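Local coordinates for succinoglycan biosynthesis protein (Bacillus cereus ATCC 14579, PDB 2QGM), which is of unverified function but belongs to the erythromycin esterase family, whose characterised members EreA and EreB open the lactone ring of macrolides, at residues 104-109 with 298-303. Sequence-based numbering, arbitrary orientation.
Sequences MGFTNF and GGKTMV
Lys-300 O accepts two backbone bonds from the adjacent strand and the loop leading into it: Asn-108 N lies 2.9 Å from this oxygen, nearly along the C=O axis, while Thr-107 N, equally near, approaches from above the carbonyl plane. One step on, Met-302 N donates to Asn-108 O at 2.9 Å in an almost straight bond (175°), and Asn-108 and Thr-301 bridge in parallel register. The side chain of Lys-300 meets the ring of Phe-106: its CB sits over one face, 3.6 Å from the centroid, a CH-pi contact. Extended beyond CG, the lysine runs across the ring face, the two side chains crossing at about a right angle, CD passing 3.6 Å from Phe-106 CE2, and delivers NZ to Met-104 O at 2.8 Å, in the carbonyl plane. Strands 108-111 and 301-304 are adjacent, parallel members of the central mixed sheet, each entered from a helix through a glycine of positive phi, Gly-105 or Gly-298. Met-302 CG packs 3.5 Å from Phe-106 CD1, the selenium of this selenomethionine standing oblique to the ring in a Met-aromatic contact; bending at chi3 (-77°) brings CE to the edge of the Phe-109 ring. Water 1 joins Thr-107 OG1 to Gly-298 O. Farther out, Val-97, Leu-100 and Val-101 of helix 87-104 pack on Met-302, and Gln-294 of helix 276-297 hydrogen-bonds Thr-301 OG1 and Gly-299 O.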
HETATM    1  N   MSE A 104      -7.194  11.233  14.106  1.00 19.08           N
HETATM    2  CA  MSE A 104      -8.231  10.223  13.942  1.00 17.50           C
HETATM    3  C   MSE A 104      -7.962   8.851  14.556  1.00 17.96           C
HETATM    4  O   MSE A 104      -8.680   7.890  14.283  1.00 17.42           O
HETATM    5  CB  MSE A 104      -8.559  10.073  12.453  1.00 19.09           C
HETATM    6  CG  MSE A 104      -9.200  11.313  11.855  1.00 21.57           C
HETATM    7 SE   MSE A 104      -9.867  11.003  10.083  1.00 28.78          SE
HETATM    8  CE  MSE A 104     -11.328   9.819  10.533  1.00 24.68           C
ATOM      9  N   GLY A 105      -6.923   8.761  15.377  1.00 17.19           N
ATOM     10  CA  GLY A 105      -6.609   7.505  16.035  1.00 17.37           C
ATOM     11  C   GLY A 105      -6.170   6.330  15.183  1.00 17.10           C
ATOM     12  O   GLY A 105      -6.465   5.187  15.529  1.00 17.59           O
ATOM     13  N   PHE A 106      -5.493   6.584  14.065  1.00 14.08           N
ATOM     14  CA  PHE A 106      -5.008   5.479  13.250  1.00 14.68           C
ATOM     15  C   PHE A 106      -3.681   5.048  13.861  1.00 14.87           C
ATOM     16  O   PHE A 106      -2.874   5.887  14.261  1.00 15.51           O
ATOM     17  CB  PHE A 106      -4.885   5.906  11.784  1.00 11.50           C
ATOM     18  CG  PHE A 106      -6.183   5.793  11.028  1.00 13.10           C
ATOM     19  CD1 PHE A 106      -6.458   4.667  10.256  1.00 12.61           C
ATOM     20  CD2 PHE A 106      -7.160   6.781  11.146  1.00 14.29           C
ATOM     21  CE1 PHE A 106      -7.697   4.525   9.608  1.00 15.42           C
ATOM     22  CE2 PHE A 106      -8.401   6.658  10.506  1.00 15.51           C
ATOM     23  CZ  PHE A 106      -8.669   5.527   9.737  1.00 14.37           C
ATOM     24  N   THR A 107      -3.462   3.740  13.942  1.00 13.79           N
ATOM     25  CA  THR A 107      -2.269   3.213  14.602  1.00 14.90           C
ATOM     26  C   THR A 107      -1.457   2.166  13.850  1.00 14.04           C
ATOM     27  O   THR A 107      -0.269   1.986  14.112  1.00 16.75           O
ATOM     28  CB  THR A 107      -2.673   2.617  15.947  1.00 16.24           C
ATOM     29  OG1 THR A 107      -3.748   1.691  15.738  1.00 17.96           O
ATOM     30  CG2 THR A 107      -3.145   3.717  16.900  1.00 18.36           C
ATOM     31  N   ASN A 108      -2.096   1.460  12.931  1.00 13.29           N
ATOM     32  CA  ASN A 108      -1.395   0.429  12.163  1.00 14.65           C
ATOM     33  C   ASN A 108      -1.049   0.948  10.780  1.00 14.69           C
ATOM     34  O   ASN A 108      -1.933   1.342  10.016  1.00 15.86           O
ATOM     35  CB  ASN A 108      -2.274  -0.814  12.022  1.00 14.37           C
ATOM     36  CG  ASN A 108      -2.762  -1.329  13.356  1.00 17.14           C
ATOM     37  OD1 ASN A 108      -3.949  -1.606  13.533  1.00 18.26           O
ATOM     38  ND2 ASN A 108      -1.846  -1.465  14.305  1.00 14.40           N
ATOM     39  N   PHE A 109       0.237   0.952  10.454  1.00 13.08           N
ATOM     40  CA  PHE A 109       0.655   1.412   9.144  1.00 13.81           C
ATOM     41  C   PHE A 109       1.103   0.191   8.344  1.00 15.80           C
ATOM     42  O   PHE A 109       2.204  -0.331   8.554  1.00 15.44           O
ATOM     43  CB  PHE A 109       1.799   2.418   9.271  1.00 12.74           C
ATOM     44  CG  PHE A 109       2.232   3.004   7.960  1.00 13.56           C
ATOM     45  CD1 PHE A 109       1.444   3.950   7.306  1.00 12.18           C
ATOM     46  CD2 PHE A 109       3.410   2.570   7.348  1.00 12.79           C
ATOM     47  CE1 PHE A 109       1.819   4.455   6.056  1.00 14.32           C
ATOM     48  CE2 PHE A 109       3.789   3.067   6.103  1.00 15.72           C
ATOM     49  CZ  PHE A 109       2.995   4.008   5.454  1.00 13.26           C
ATOM     50  N   GLY A 298      -5.572  -3.747  17.073  1.00 18.73           N
ATOM     51  CA  GLY A 298      -6.693  -2.855  17.309  1.00 17.80           C
ATOM     52  C   GLY A 298      -6.426  -1.467  16.770  1.00 17.82           C
ATOM     53  O   GLY A 298      -5.551  -1.293  15.924  1.00 17.15           O
ATOM     54  N   GLY A 299      -7.159  -0.475  17.264  1.00 17.40           N
ATOM     55  CA  GLY A 299      -6.974   0.883  16.779  1.00 17.10           C
ATOM     56  C   GLY A 299      -7.583   0.988  15.396  1.00 16.55           C
ATOM     57  O   GLY A 299      -8.699   0.522  15.180  1.00 15.61           O
ATOM     58  N   LYS A 300      -6.857   1.595  14.462  1.00 15.63           N
ATOM     59  CA  LYS A 300      -7.332   1.734  13.089  1.00 16.50           C
ATOM     60  C   LYS A 300      -6.160   1.482  12.148  1.00 14.64           C
ATOM     61  O   LYS A 300      -5.005   1.708  12.509  1.00 14.45           O
ATOM     62  CB  LYS A 300      -7.910   3.129  12.857  1.00 17.70           C
ATOM     63  CG  LYS A 300      -9.123   3.451  13.714  1.00 19.68           C
ATOM     64  CD  LYS A 300      -9.585   4.871  13.427  1.00 19.69           C
ATOM     65  CE  LYS A 300     -10.850   5.218  14.174  1.00 20.88           C
ATOM     66  NZ  LYS A 300     -11.167   6.659  13.994  1.00 16.95           N
ATOM     67  N   THR A 301      -6.472   1.031  10.936  1.00 13.47           N
ATOM     68  CA  THR A 301      -5.454   0.674   9.954  1.00 13.79           C
ATOM     69  C   THR A 301      -5.398   1.445   8.651  1.00 12.87           C
ATOM     70  O   THR A 301      -6.406   1.683   7.990  1.00 12.45           O
ATOM     71  CB  THR A 301      -5.581  -0.808   9.588  1.00 13.45           C
ATOM     72  OG1 THR A 301      -5.516  -1.578  10.787  1.00 13.07           O
ATOM     73  CG2 THR A 301      -4.460  -1.236   8.649  1.00 16.59           C
HETATM   74  N   MSE A 302      -4.178   1.820   8.287  1.00 12.17           N
HETATM   75  CA  MSE A 302      -3.918   2.540   7.054  1.00 13.52           C
HETATM   76  C   MSE A 302      -3.194   1.594   6.103  1.00 14.31           C
HETATM   77  O   MSE A 302      -2.259   0.905   6.504  1.00 14.47           O
HETATM   78  CB  MSE A 302      -3.025   3.747   7.324  1.00 14.84           C
HETATM   79  CG  MSE A 302      -3.608   4.789   8.277  1.00 13.70           C
HETATM   80 SE   MSE A 302      -2.224   6.026   8.887  1.00 23.80          SE
HETATM   81  CE  MSE A 302      -1.402   4.857  10.174  1.00 13.46           C
ATOM     82  N   VAL A 303      -3.636   1.547   4.852  1.00 12.88           N
ATOM     83  CA  VAL A 303      -2.988   0.706   3.854  1.00 14.08           C
ATOM     84  C   VAL A 303      -2.362   1.628   2.804  1.00 12.76           C
ATOM     85  O   VAL A 303      -3.058   2.315   2.054  1.00 13.66           O
ATOM     86  CB  VAL A 303      -3.988  -0.258   3.182  1.00 14.89           C
ATOM     87  CG1 VAL A 303      -3.294  -1.057   2.065  1.00 14.75           C
ATOM     88  CG2 VAL A 303      -4.552  -1.203   4.231  1.00 16.51           C
TER
HETATM   89  O   HOH W   1      -2.576  -0.562  16.763  1.00 24.41           O